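Long-range contacts in 3,4-dihydroxy-2-butanone 4-phosphate synthase (Candida albicans, PDB 1TKS), which catalyses the conversion of D-ribulose 5-phosphate to formate and 3,4-dihydroxy-2-butanone 4-phosphate, a step of riboflavin biosynthesis: residues Glu13-Gly18 with Thr154-Gln159; Glu27-Glu32 with Met176-Cys181; Val58-Ser63 with Ala161-Glu166; Cys91-Gly96 with Gln121-Pro126; Lys141-Thr146 with Asn194-Val199. All coordinates share one frame; numbering follows the deposited sequence.

Interaction 1 (Glu13-Gly18 with Thr154-Gln159); sequences EAYKNG and TLAGLQ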
# COMPACT_ATOMS: atom_id res chain seq x y z
N GLU B 13 14.28 6.01 23.53
CA GLU B 13 15.02 7.22 23.25
C GLU B 13 15.25 7.36 21.75
O GLU B 13 15.17 8.45 21.21
CB GLU B 13 16.36 7.23 24.00
CG GLU B 13 16.19 7.48 25.49
CD GLU B 13 15.57 8.84 25.77
OE1 GLU B 13 14.86 8.97 26.78
OE2 GLU B 13 15.81 9.78 24.98
N ALA B 14 15.54 6.24 21.08
CA ALA B 14 15.75 6.27 19.64
C ALA B 14 14.44 6.68 18.96
O ALA B 14 14.43 7.48 18.03
CB ALA B 14 16.20 4.90 19.15
N TYR B 15 13.35 6.11 19.45
CA TYR B 15 12.02 6.38 18.91
C TYR B 15 11.67 7.85 19.14
O TYR B 15 11.11 8.51 18.27
CB TYR B 15 11.02 5.44 19.60
CG TYR B 15 9.63 5.40 18.99
CD1 TYR B 15 8.66 6.33 19.36
CD2 TYR B 15 9.28 4.41 18.08
CE1 TYR B 15 7.37 6.26 18.84
CE2 TYR B 15 8.00 4.33 17.55
CZ TYR B 15 7.04 5.26 17.94
OH TYR B 15 5.77 5.17 17.44
N LYS B 16 12.02 8.37 20.31
CA LYS B 16 11.75 9.77 20.62
C LYS B 16 12.54 10.69 19.67
O LYS B 16 12.07 11.78 19.33
CB LYS B 16 12.13 10.07 22.07
CG LYS B 16 11.76 11.45 22.56
CD LYS B 16 12.25 11.66 23.99
CE LYS B 16 11.62 10.64 24.94
NZ LYS B 16 12.24 10.68 26.29
N ASN B 17 13.71 10.24 19.25
CA ASN B 17 14.58 11.01 18.37
C ASN B 17 14.24 10.81 16.89
O ASN B 17 15.03 11.17 16.01
CB ASN B 17 16.05 10.66 18.63
CG ASN B 17 16.98 11.86 18.50
OD1 ASN B 17 18.18 11.75 18.76
ND2 ASN B 17 16.43 13.00 18.11
N GLY B 18 13.08 10.23 16.62
CA GLY B 18 12.64 10.03 15.25
C GLY B 18 13.19 8.84 14.49
O GLY B 18 13.11 8.80 13.26
N THR B 154 3.28 6.79 23.09
CA THR B 154 2.88 7.23 24.42
C THR B 154 4.06 7.19 25.40
O THR B 154 4.32 8.15 26.12
CB THR B 154 1.73 6.36 24.97
OG1 THR B 154 0.60 6.47 24.10
CG2 THR B 154 1.33 6.81 26.37
N LEU B 155 4.77 6.07 25.41
CA LEU B 155 5.92 5.92 26.30
C LEU B 155 6.99 6.95 26.00
O LEU B 155 7.71 7.39 26.90
CB LEU B 155 6.50 4.52 26.16
CG LEU B 155 5.59 3.38 26.61
CD1 LEU B 155 6.14 2.05 26.10
CD2 LEU B 155 5.47 3.38 28.14
N ALA B 156 7.09 7.34 24.73
CA ALA B 156 8.09 8.32 24.30
C ALA B 156 7.66 9.76 24.58
O ALA B 156 8.40 10.70 24.29
CB ALA B 156 8.37 8.13 22.81
N GLY B 157 6.46 9.93 25.14
CA GLY B 157 5.95 11.25 25.45
C GLY B 157 5.42 12.01 24.24
O GLY B 157 5.20 13.21 24.30
N LEU B 158 5.19 11.28 23.15
CA LEU B 158 4.71 11.86 21.90
C LEU B 158 3.19 11.68 21.71
O LEU B 158 2.53 11.05 22.54
CB LEU B 158 5.46 11.22 20.73
CG LEU B 158 6.99 11.36 20.74
CD1 LEU B 158 7.63 10.42 19.72
CD2 LEU B 158 7.37 12.81 20.46
N GLN B 159 2.65 12.23 20.64
CA GLN B 159 1.22 12.08 20.36
C GLN B 159 0.95 10.59 20.18
O GLN B 159 1.79 9.86 19.65
CB GLN B 159 0.83 12.85 19.09
CG GLN B 159 0.98 14.36 19.19
CD GLN B 159 0.09 14.97 20.26
OE1 GLN B 159 -1.08 14.61 20.39
NE2 GLN B 159 0.64 15.90 21.03
O HOH W 1 9.85 9.02 27.37

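Interaction 2 (Glu27-Glu32 with Met176-Cys181); sequences EDRENE and MRLDDC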
# COMPACT_ATOMS: atom_id res chain seq x y z
N GLU B 27 10.36 -13.32 20.77
CA GLU B 27 11.70 -13.73 20.37
C GLU B 27 11.79 -14.81 19.29
O GLU B 27 12.88 -15.11 18.81
CB GLU B 27 12.49 -14.19 21.59
CG GLU B 27 12.55 -13.18 22.73
CD GLU B 27 13.60 -13.54 23.77
OE1 GLU B 27 14.00 -14.72 23.83
OE2 GLU B 27 14.03 -12.64 24.53
N ASP B 28 10.65 -15.39 18.90
CA ASP B 28 10.67 -16.48 17.91
C ASP B 28 11.33 -16.14 16.58
O ASP B 28 11.06 -15.10 15.98
CB ASP B 28 9.25 -16.98 17.64
CG ASP B 28 9.24 -18.39 17.09
OD1 ASP B 28 9.48 -19.34 17.87
OD2 ASP B 28 9.02 -18.55 15.87
N ARG B 29 12.20 -17.04 16.12
CA ARG B 29 12.91 -16.83 14.87
C ARG B 29 12.00 -16.70 13.65
O ARG B 29 12.38 -16.06 12.67
CB ARG B 29 13.89 -17.98 14.62
CG ARG B 29 14.98 -18.13 15.66
CD ARG B 29 16.04 -17.05 15.53
NE ARG B 29 17.17 -17.29 16.41
CZ ARG B 29 18.26 -16.52 16.46
NH1 ARG B 29 19.25 -16.82 17.29
NH2 ARG B 29 18.36 -15.47 15.67
N GLU B 30 10.81 -17.28 13.71
CA GLU B 30 9.90 -17.22 12.57
C GLU B 30 9.05 -15.96 12.48
O GLU B 30 8.33 -15.76 11.51
CB GLU B 30 9.00 -18.45 12.54
CG GLU B 30 9.77 -19.75 12.34
CD GLU B 30 8.87 -20.90 11.94
OE1 GLU B 30 8.11 -21.39 12.80
OE2 GLU B 30 8.93 -21.32 10.77
N ASN B 31 9.13 -15.10 13.50
CA ASN B 31 8.36 -13.86 13.48
C ASN B 31 8.76 -12.98 12.30
O ASN B 31 9.93 -12.96 11.91
CB ASN B 31 8.60 -13.06 14.77
CG ASN B 31 7.92 -13.66 15.98
OD1 ASN B 31 8.34 -13.43 17.11
ND2 ASN B 31 6.85 -14.42 15.75
N GLU B 32 7.79 -12.25 11.76
CA GLU B 32 8.04 -11.33 10.66
C GLU B 32 8.13 -9.93 11.27
O GLU B 32 7.32 -9.58 12.13
CB GLU B 32 6.91 -11.41 9.63
CG GLU B 32 6.55 -12.83 9.22
CD GLU B 32 5.61 -12.87 8.03
OE1 GLU B 32 4.69 -12.02 7.98
OE2 GLU B 32 5.78 -13.75 7.16
N MET B 176 10.34 -10.30 5.87
CA MET B 176 11.56 -10.57 6.61
C MET B 176 11.32 -11.24 7.95
O MET B 176 10.57 -10.72 8.78
CB MET B 176 12.35 -9.28 6.85
CG MET B 176 12.97 -8.68 5.60
SD MET B 176 14.19 -7.43 6.04
CE MET B 176 14.11 -6.39 4.60
N ARG B 177 11.96 -12.39 8.13
CA ARG B 177 11.89 -13.16 9.37
C ARG B 177 12.93 -12.54 10.31
O ARG B 177 13.63 -11.60 9.91
CB ARG B 177 12.25 -14.61 9.10
CG ARG B 177 11.41 -15.27 8.03
CD ARG B 177 10.01 -15.55 8.54
NE ARG B 177 9.16 -16.17 7.53
CZ ARG B 177 7.93 -16.63 7.76
NH1 ARG B 177 7.22 -17.18 6.79
NH2 ARG B 177 7.41 -16.55 8.98
N LEU B 178 13.07 -13.08 11.52
CA LEU B 178 14.02 -12.52 12.48
C LEU B 178 15.44 -12.38 11.95
O LEU B 178 16.05 -11.31 12.07
CB LEU B 178 14.05 -13.35 13.77
CG LEU B 178 14.94 -12.77 14.89
CD1 LEU B 178 14.39 -11.42 15.34
CD2 LEU B 178 15.00 -13.74 16.07
N ASP B 179 15.98 -13.44 11.37
CA ASP B 179 17.34 -13.37 10.86
C ASP B 179 17.53 -12.23 9.87
O ASP B 179 18.50 -11.48 9.96
CB ASP B 179 17.75 -14.70 10.22
CG ASP B 179 18.14 -15.74 11.26
OD1 ASP B 179 18.12 -15.41 12.46
OD2 ASP B 179 18.48 -16.88 10.87
N ASP B 180 16.61 -12.09 8.94
CA ASP B 180 16.72 -11.02 7.96
C ASP B 180 16.52 -9.66 8.63
O ASP B 180 17.11 -8.67 8.20
CB ASP B 180 15.71 -11.22 6.83
CG ASP B 180 16.19 -12.23 5.79
OD1 ASP B 180 15.39 -12.66 4.95
OD2 ASP B 180 17.39 -12.59 5.82
N CYS B 181 15.71 -9.61 9.68
CA CYS B 181 15.49 -8.35 10.38
C CYS B 181 16.75 -7.91 11.11
O CYS B 181 17.06 -6.72 11.16
CB CYS B 181 14.34 -8.48 11.38
SG CYS B 181 12.70 -8.60 10.61
O HOH W 2 14.62 -16.09 11.06

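Interaction 3 (Val58-Ser63 with Ala161-Glu166); sequences VCVPLS and AGVICE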
# COMPACT_ATOMS: atom_id res chain seq x y z
N VAL B 58 1.18 1.24 3.80
CA VAL B 58 1.50 2.02 4.99
C VAL B 58 0.30 2.41 5.84
O VAL B 58 -0.63 3.06 5.36
CB VAL B 58 2.31 3.28 4.60
CG1 VAL B 58 2.65 4.09 5.84
CG2 VAL B 58 3.59 2.87 3.88
N CYS B 59 0.35 2.01 7.11
CA CYS B 59 -0.71 2.27 8.06
C CYS B 59 -0.30 3.23 9.17
O CYS B 59 0.87 3.33 9.52
CB CYS B 59 -1.18 0.94 8.67
SG CYS B 59 -1.86 -0.22 7.45
N VAL B 60 -1.29 3.93 9.72
CA VAL B 60 -1.04 4.89 10.77
C VAL B 60 -1.88 4.59 12.01
O VAL B 60 -3.04 5.00 12.10
CB VAL B 60 -1.31 6.33 10.29
CG1 VAL B 60 -1.13 7.31 11.44
CG2 VAL B 60 -0.35 6.68 9.16
N PRO B 61 -1.31 3.84 12.97
CA PRO B 61 -2.03 3.51 14.20
C PRO B 61 -2.36 4.78 14.98
O PRO B 61 -1.50 5.64 15.17
CB PRO B 61 -1.03 2.63 14.94
CG PRO B 61 -0.37 1.89 13.83
CD PRO B 61 -0.11 3.00 12.82
N LEU B 62 -3.61 4.88 15.42
CA LEU B 62 -4.08 6.02 16.20
C LEU B 62 -4.96 5.44 17.30
O LEU B 62 -5.47 4.33 17.17
CB LEU B 62 -4.94 6.95 15.34
CG LEU B 62 -4.31 7.57 14.10
CD1 LEU B 62 -5.38 8.23 13.26
CD2 LEU B 62 -3.24 8.57 14.52
N SER B 63 -5.14 6.18 18.39
CA SER B 63 -6.01 5.67 19.44
C SER B 63 -7.44 5.82 18.94
O SER B 63 -7.72 6.65 18.08
CB SER B 63 -5.83 6.47 20.73
OG SER B 63 -6.21 7.82 20.53
N ALA B 161 0.19 8.36 18.24
CA ALA B 161 0.09 8.03 16.83
C ALA B 161 1.41 7.49 16.31
O ALA B 161 2.47 8.01 16.64
CB ALA B 161 -0.32 9.27 16.04
N GLY B 162 1.34 6.45 15.50
CA GLY B 162 2.55 5.88 14.92
C GLY B 162 2.32 5.56 13.46
O GLY B 162 1.24 5.81 12.92
N VAL B 163 3.33 5.01 12.80
CA VAL B 163 3.21 4.64 11.39
C VAL B 163 3.96 3.31 11.26
O VAL B 163 5.04 3.15 11.83
CB VAL B 163 3.79 5.74 10.46
CG1 VAL B 163 5.23 6.05 10.82
CG2 VAL B 163 3.69 5.30 9.00
N ILE B 164 3.39 2.36 10.52
CA ILE B 164 4.00 1.04 10.39
C ILE B 164 3.84 0.41 9.02
O ILE B 164 2.99 0.80 8.22
CB ILE B 164 3.39 0.05 11.43
CG1 ILE B 164 1.95 -0.31 11.06
CG2 ILE B 164 3.39 0.67 12.83
CD1 ILE B 164 1.32 -1.40 11.95
N CYS B 165 4.69 -0.59 8.74
CA CYS B 165 4.62 -1.34 7.49
C CYS B 165 5.56 -2.53 7.58
O CYS B 165 6.60 -2.46 8.23
CB CYS B 165 4.97 -0.45 6.29
SG CYS B 165 4.19 -1.06 4.75
N GLU B 166 5.19 -3.61 6.90
CA GLU B 166 5.94 -4.87 6.91
C GLU B 166 7.22 -4.89 6.08
O GLU B 166 7.20 -4.55 4.90
CB GLU B 166 5.05 -6.02 6.41
CG GLU B 166 3.70 -6.16 7.08
CD GLU B 166 2.63 -5.26 6.49
OE1 GLU B 166 1.45 -5.44 6.84
OE2 GLU B 166 2.96 -4.38 5.67

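Interaction 4 (Cys91-Gly96 with Gln121-Pro126); sequences CDFAEG and QDFIKP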
# COMPACT_ATOMS: atom_id res chain seq x y z
N CYS B 91 -7.49 8.13 4.12
CA CYS B 91 -7.51 9.58 4.04
C CYS B 91 -6.19 10.20 3.56
O CYS B 91 -5.13 9.56 3.58
CB CYS B 91 -7.85 10.17 5.41
SG CYS B 91 -6.52 9.92 6.64
N ASP B 92 -6.30 11.45 3.12
CA ASP B 92 -5.18 12.27 2.66
C ASP B 92 -5.37 13.64 3.30
O ASP B 92 -6.50 14.13 3.39
CB ASP B 92 -5.23 12.49 1.14
CG ASP B 92 -4.75 11.28 0.35
OD1 ASP B 92 -5.20 11.15 -0.80
OD2 ASP B 92 -3.94 10.50 0.87
N PHE B 93 -4.29 14.26 3.75
CA PHE B 93 -4.38 15.59 4.32
C PHE B 93 -4.57 16.47 3.09
O PHE B 93 -3.78 16.39 2.14
CB PHE B 93 -3.09 15.97 5.03
CG PHE B 93 -3.17 17.26 5.80
CD1 PHE B 93 -4.02 17.38 6.89
CD2 PHE B 93 -2.37 18.34 5.44
CE1 PHE B 93 -4.07 18.57 7.62
CE2 PHE B 93 -2.41 19.54 6.17
CZ PHE B 93 -3.27 19.64 7.26
N ALA B 94 -5.61 17.29 3.09
CA ALA B 94 -5.92 18.15 1.95
C ALA B 94 -4.86 19.16 1.54
O ALA B 94 -4.30 19.07 0.45
CB ALA B 94 -7.24 18.87 2.20
N GLU B 95 -4.57 20.12 2.42
CA GLU B 95 -3.60 21.15 2.10
C GLU B 95 -2.15 20.70 2.10
O GLU B 95 -1.61 20.27 3.12
CB GLU B 95 -3.79 22.35 3.04
CG GLU B 95 -2.82 23.49 2.82
CD GLU B 95 -3.17 24.71 3.65
OE1 GLU B 95 -4.05 25.49 3.23
OE2 GLU B 95 -2.58 24.89 4.74
N GLY B 96 -1.51 20.81 0.94
CA GLY B 96 -0.12 20.41 0.84
C GLY B 96 0.08 19.14 0.04
O GLY B 96 1.22 18.79 -0.26
N GLN B 121 -12.25 18.18 9.07
CA GLN B 121 -12.38 18.77 7.73
C GLN B 121 -11.06 19.00 7.00
O GLN B 121 -11.05 19.38 5.83
CB GLN B 121 -13.17 20.09 7.79
CG GLN B 121 -12.52 21.22 8.59
CD GLN B 121 -12.83 21.18 10.08
OE1 GLN B 121 -12.53 22.13 10.81
NE2 GLN B 121 -13.44 20.09 10.54
N ASP B 122 -9.94 18.76 7.69
CA ASP B 122 -8.63 18.95 7.10
C ASP B 122 -8.25 17.76 6.22
O ASP B 122 -7.27 17.82 5.47
CB ASP B 122 -7.57 19.11 8.19
CG ASP B 122 -7.76 20.36 9.03
OD1 ASP B 122 -7.08 20.48 10.07
OD2 ASP B 122 -8.58 21.23 8.65
N PHE B 123 -9.02 16.68 6.30
CA PHE B 123 -8.71 15.49 5.51
C PHE B 123 -9.72 15.13 4.43
O PHE B 123 -10.92 15.39 4.56
CB PHE B 123 -8.52 14.28 6.43
CG PHE B 123 -7.45 14.47 7.47
CD1 PHE B 123 -7.73 15.17 8.64
CD2 PHE B 123 -6.17 13.98 7.27
CE1 PHE B 123 -6.74 15.37 9.61
CE2 PHE B 123 -5.17 14.17 8.23
CZ PHE B 123 -5.46 14.87 9.40
N ILE B 124 -9.21 14.53 3.37
CA ILE B 124 -10.01 14.06 2.25
C ILE B 124 -10.13 12.56 2.40
O ILE B 124 -9.14 11.87 2.67
CB ILE B 124 -9.34 14.37 0.89
CG1 ILE B 124 -9.17 15.88 0.72
CG2 ILE B 124 -10.18 13.81 -0.25
CD1 ILE B 124 -8.30 16.27 -0.45
N LYS B 125 -11.35 12.05 2.23
CA LYS B 125 -11.63 10.63 2.34
C LYS B 125 -12.45 10.20 1.13
O LYS B 125 -13.40 10.88 0.74
CB LYS B 125 -12.41 10.37 3.63
CG LYS B 125 -11.63 10.74 4.89
CD LYS B 125 -12.49 10.74 6.14
CE LYS B 125 -13.55 11.84 6.10
NZ LYS B 125 -14.23 11.98 7.42
N PRO B 126 -12.08 9.07 0.49
CA PRO B 126 -10.94 8.21 0.84
C PRO B 126 -9.60 8.85 0.50
O PRO B 126 -9.54 9.93 -0.09
CB PRO B 126 -11.21 6.95 0.03
CG PRO B 126 -11.89 7.48 -1.19
CD PRO B 126 -12.87 8.48 -0.60
O HOH W 3 -6.00 20.38 5.04

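Interaction 5 (Lys141-Thr146 with Asn194-Val199); sequences KRRGHT and NINQLV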
# COMPACT_ATOMS: atom_id res chain seq x y z
N LYS B 141 -4.27 -4.74 26.51
CA LYS B 141 -5.58 -5.22 26.09
C LYS B 141 -5.49 -6.08 24.83
O LYS B 141 -6.21 -7.07 24.71
CB LYS B 141 -6.50 -4.03 25.82
CG LYS B 141 -7.96 -4.41 25.59
CD LYS B 141 -8.57 -5.01 26.85
CE LYS B 141 -10.04 -5.34 26.65
NZ LYS B 141 -10.63 -5.98 27.87
N ARG B 142 -4.61 -5.70 23.91
CA ARG B 142 -4.42 -6.43 22.65
C ARG B 142 -2.97 -6.28 22.21
O ARG B 142 -2.48 -5.16 22.05
CB ARG B 142 -5.35 -5.86 21.58
CG ARG B 142 -5.23 -6.53 20.22
CD ARG B 142 -6.27 -5.97 19.24
NE ARG B 142 -6.25 -6.66 17.95
CZ ARG B 142 -5.40 -6.40 16.96
NH1 ARG B 142 -5.47 -7.09 15.83
NH2 ARG B 142 -4.51 -5.43 17.07
N ARG B 143 -2.28 -7.40 22.02
CA ARG B 143 -0.88 -7.36 21.61
C ARG B 143 -0.65 -7.19 20.12
O ARG B 143 0.21 -7.85 19.53
CB ARG B 143 -0.15 -8.60 22.10
CG ARG B 143 -0.07 -8.72 23.61
CD ARG B 143 1.05 -9.65 24.02
NE ARG B 143 1.04 -9.92 25.46
CZ ARG B 143 2.04 -10.51 26.10
NH1 ARG B 143 1.96 -10.72 27.40
NH2 ARG B 143 3.13 -10.88 25.43
N GLY B 144 -1.41 -6.29 19.49
CA GLY B 144 -1.24 -6.06 18.07
C GLY B 144 -0.17 -5.03 17.77
O GLY B 144 0.22 -4.26 18.65
N HIS B 145 0.32 -5.01 16.54
CA HIS B 145 1.34 -4.03 16.19
C HIS B 145 0.74 -2.63 16.20
O HIS B 145 1.46 -1.64 16.35
CB HIS B 145 1.96 -4.36 14.83
CG HIS B 145 2.74 -5.64 14.82
ND1 HIS B 145 3.61 -5.97 13.81
CD2 HIS B 145 2.79 -6.66 15.71
CE1 HIS B 145 4.16 -7.15 14.07
NE2 HIS B 145 3.68 -7.58 15.22
N THR B 146 -0.58 -2.55 16.03
CA THR B 146 -1.27 -1.27 16.05
C THR B 146 -1.14 -0.71 17.45
O THR B 146 -0.74 0.44 17.64
CB THR B 146 -2.76 -1.43 15.69
OG1 THR B 146 -2.88 -1.89 14.35
CG2 THR B 146 -3.49 -0.10 15.84
N ASN B 194 10.73 -6.48 20.70
CA ASN B 194 9.58 -7.34 20.48
C ASN B 194 8.49 -6.95 21.47
O ASN B 194 8.77 -6.37 22.52
CB ASN B 194 9.96 -8.84 20.55
CG ASN B 194 10.43 -9.29 21.92
OD1 ASN B 194 9.62 -9.48 22.83
ND2 ASN B 194 11.74 -9.47 22.07
N ILE B 195 7.24 -7.23 21.10
CA ILE B 195 6.10 -6.86 21.93
C ILE B 195 6.08 -7.51 23.30
O ILE B 195 5.71 -6.87 24.28
CB ILE B 195 4.78 -7.16 21.20
CG1 ILE B 195 4.70 -6.30 19.94
CG2 ILE B 195 3.59 -6.89 22.12
CD1 ILE B 195 3.50 -6.60 19.05
N ASN B 196 6.48 -8.77 23.37
CA ASN B 196 6.52 -9.47 24.65
C ASN B 196 7.44 -8.69 25.58
O ASN B 196 7.14 -8.47 26.75
CB ASN B 196 7.05 -10.88 24.46
CG ASN B 196 5.98 -11.93 24.64
OD1 ASN B 196 5.04 -12.02 23.85
ND2 ASN B 196 6.11 -12.72 25.69
N GLN B 197 8.57 -8.28 25.02
CA GLN B 197 9.58 -7.52 25.75
C GLN B 197 8.98 -6.20 26.23
O GLN B 197 9.25 -5.76 27.35
CB GLN B 197 10.76 -7.26 24.82
CG GLN B 197 11.97 -6.64 25.47
CD GLN B 197 12.94 -6.06 24.45
OE1 GLN B 197 14.05 -5.68 24.80
NE2 GLN B 197 12.51 -5.99 23.20
N LEU B 198 8.17 -5.57 25.39
CA LEU B 198 7.54 -4.30 25.72
C LEU B 198 6.44 -4.46 26.77
O LEU B 198 6.30 -3.62 27.66
CB LEU B 198 6.98 -3.66 24.45
CG LEU B 198 6.45 -2.23 24.56
CD1 LEU B 198 7.53 -1.33 25.14
CD2 LEU B 198 6.02 -1.74 23.18
N VAL B 199 5.66 -5.53 26.68
CA VAL B 199 4.59 -5.78 27.64
C VAL B 199 5.18 -6.00 29.03
O VAL B 199 4.64 -5.53 30.03
CB VAL B 199 3.75 -7.01 27.24
CG1 VAL B 199 2.79 -7.39 28.38
CG2 VAL B 199 2.95 -6.71 25.98

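Interaction 1 (Glu13-Gly18 with Thr154-Gln159)
Ala156 presses its methyl group between Tyr15 and Lys16, and Leu158 fills in beside it; no direct hydrogen bond joins the two segments. The Ala156 CB lies 3.9 Å from Tyr15 CD1, approaching the ring obliquely. The CG of Tyr15 stands anti to the backbone N (chi1 -169°), and the ring reaches across to Ser153, whose OG is hydrogen-bonded to the phenol OH. Lys16 runs its aliphatic chain past the carbonyl of Ala156, its CE coming within 3.3 Å of Ala156 O. A bend at chi3 (-61°) sets CE there. Beyond it the ammonium is held twice: NZ forms a salt bridge with OE1 of Glu13 at 3.2 Å, one helical turn back, and donates to a water that in turn donates to Leu155 O. Leu158 brings CD1 to 4.2 Å from Tyr15 CD1 and touches the backbone of Tyr15 and Lys16, while its side chain also packs on Ala38 of strand 34-38. The contact thus joins the C-terminal ends of helices 8-16 and 145-155. Both helices finish in the same way, with a glycine of positive phi, Gly18 in one and Gly157 in the other, each closing a Schellman motif.

Interaction 2 (Glu27-Glu32 with Met176-Cys181)
Arg177 and Leu178 make the central grip on the loop 27-32. The Arg177 guanidinium takes Glu30 O at its edge, NH2 donating over 2.8 Å almost exactly in the plane of both groups. Glu32 OE2 sits over the centre of one face of the same guanidinium, 3.6 Å from Arg177 CZ. With the carboxylate and guanidinium planes 64° apart and no N-H aimed at this oxygen, their long salt bridge is one of charge alone. Leu178 directs its side chain into the loop: CB rests against Arg29 O, and CD2 lies 3.5 Å from Arg29 CD. Arg29, bent at chi2 (-74°), crosses this leucine and reaches on to Asp179, with NH2 3.2 Å from Asp179 OD1 in a salt bridge. The backbones meet as well. Arg29 O accepts from Leu178 N over 3.3 Å and from a water that itself accepts from Asp179 N.

The loop's shape presents these carbonyls. Asp28 to Asn31 form a type I beta turn closed by Asn31 N to Asp28 O, and Asp28 OD2 accepts from Glu30 N, 3.1 Å away, in an Asx turn. Leu178 and Cys181 pack in addition on Met24 of strand 21-24. Glu32 also packs on Thr99 of the second subunit. The turn carries Glu30, a probable ligand of both magnesium ions, so the helix start with its N-cap Arg177 backs the metal-binding loop of the active site.

Interaction 3 (Val58-Ser63 with Ala161-Glu166)
Strands 59-63 and 162-166 run roughly antiparallel at the centre of the chain and join the two-stranded parallel sheet 59-63/129-134 to the four-stranded mixed sheet, of which 162-166 is an edge strand within this chain. Cys59 and Ile164 form a hydrogen-bonded antiparallel pair: Cys59 N donates to Ile164 O over 3.1 Å, and Ile164 N donates back to Cys59 O over 2.9 Å. Farther along, Gly162 N reaches Pro61 O at 3.0 Å. Pro61 has no N-H to return to Gly162 O; this carbonyl instead faces carbon, with Val60 CA at 3.3 Å and Pro61 CD close by. The N-to-C directions of the strands are 141° apart, well short of the 180° of exactly antiparallel strands, and Cys59-Ile164 is the one pair bonded in both directions.

Apolar side chains pack on both sides of the pairing. Val58 CG1 meets Val163 CG2 at 3.5 Å, on the side covered by Leu50 of helix 44-52. Pro61 CG lies 4.1 Å from Ile164 CG2. With its CG1 between the backbone N and the carbonyl carbon (chi1 71°), Ile164 also touches Cys59 CB through that atom. This side borders the probable substrate site, with Thr146 beside Pro61 and His145 beside Ile164. At the far end the contact tightens: Leu62 CD2 approaches Ala161 CB to 3.4 Å, closer than usual for two carbons.

Interaction 4 (Cys91-Gly96 with Gln121-Pro126)
A small two-stranded antiparallel sheet, remote from the substrate and metal sites, forms where Cys91-Phe93 meets Phe123-Ile124. Asp92 and Ile124 are its hydrogen-bonded pair, Asp92 N donating to Ile124 O at 2.9 Å and Ile124 N to Asp92 O at 2.7 Å, the latter nearly straight at 176°. Asp122 O ends the pairing with two donors, Ala94 N at 2.9 Å and a water that also accepts from Glu95 N. Phe93 and Phe123, the neighbouring non-hydrogen-bonded pair, project to the same side and form a T-shaped (edge-to-face) stack. The Phe93 edge is turned to the Phe123 face, CD1 over it toward the rim and 3.7 Å from CE2, with the planes at 68°. This aromatic side lies against helix 103-114, the side chains of both phenylalanines touching Ser112. Asp122 runs alongside Phe93, its CB 3.6 Å from Phe93 CE1. Cys91 adds an oblique sulfur-aromatic contact, SG lying 4.1 Å from Phe123 CD2. On the other side of the sheet Ile124 CG1 packs on Ala94 CB at 3.9 Å, while Asp92 OD2 accepts from His128 N. Where the chain turns a corner, Lys125 and the cis-linked Pro126 pack on Leu76 and Tyr87 of the second subunit, respectively.

Interaction 5 (Lys141-Thr146 with Asn194-Val199)
Arg143 and Ile195 mark the nearest approach of the two backbones, 7.0 Å between their CA atoms, so no backbone-to-backbone contact forms, and side chains of helix 195-203 reach across its first turn to the loop leading into helix 145-155. Each helix starts at an N-cap here, Gly144 in one and Asn194 in the other. Asn194 OD1 accepts from Gln197 N over 2.7 Å, a capping bond. Arg142 to Thr146 probably line the site for D-ribulose 5-phosphate, and His145 is also a probable magnesium ligand.

Ile195 reaches into this loop with CD1, which lies 3.4 Å from His145 CD2 and also touches Arg143 O; the isoleucine and histidine side chains cross at about a right angle. The imidazole is held at both nitrogens, ND1 by Asp34 and NE2 by Asp25, so Ile195 packs against a ring whose rotation is fixed by hydrogen bonds. Arg143 stretches out from CG to NE and lays one guanidinium face on Val199, with CG2 3.8 Å from NE and CG1 3.6 Å from NH1. At the guanidinium edge, Asn196 OD1 comes within 2.7 Å of Arg143 NH2, but the angle is too poor for a hydrogen bond.

How the interactions relate
From the N terminus, helix 8-16 opens interaction 1, which closes at the end of helix 145-155. The loop after strand 21-24 opens interaction 2, closed only at helix 178-188; these two loops cross. Interaction 3 runs from strand 59-63 to strand 162-166, nested within interaction 2 but crossing interaction 1. Interaction 4 closes the short 91-126 excursion inside all three. Interaction 5 begins afterwards and ties helix 145-155 to the C-terminal helix 195-203, crossing interactions 1, 2 and 3. It touches each of them: Leu198 meets Leu155, Asn194 meets Glu27, and Thr146 meets Pro61. Interactions 2 and 4 lie on opposite sides of the chain's centre, about 36 Å apart between centres.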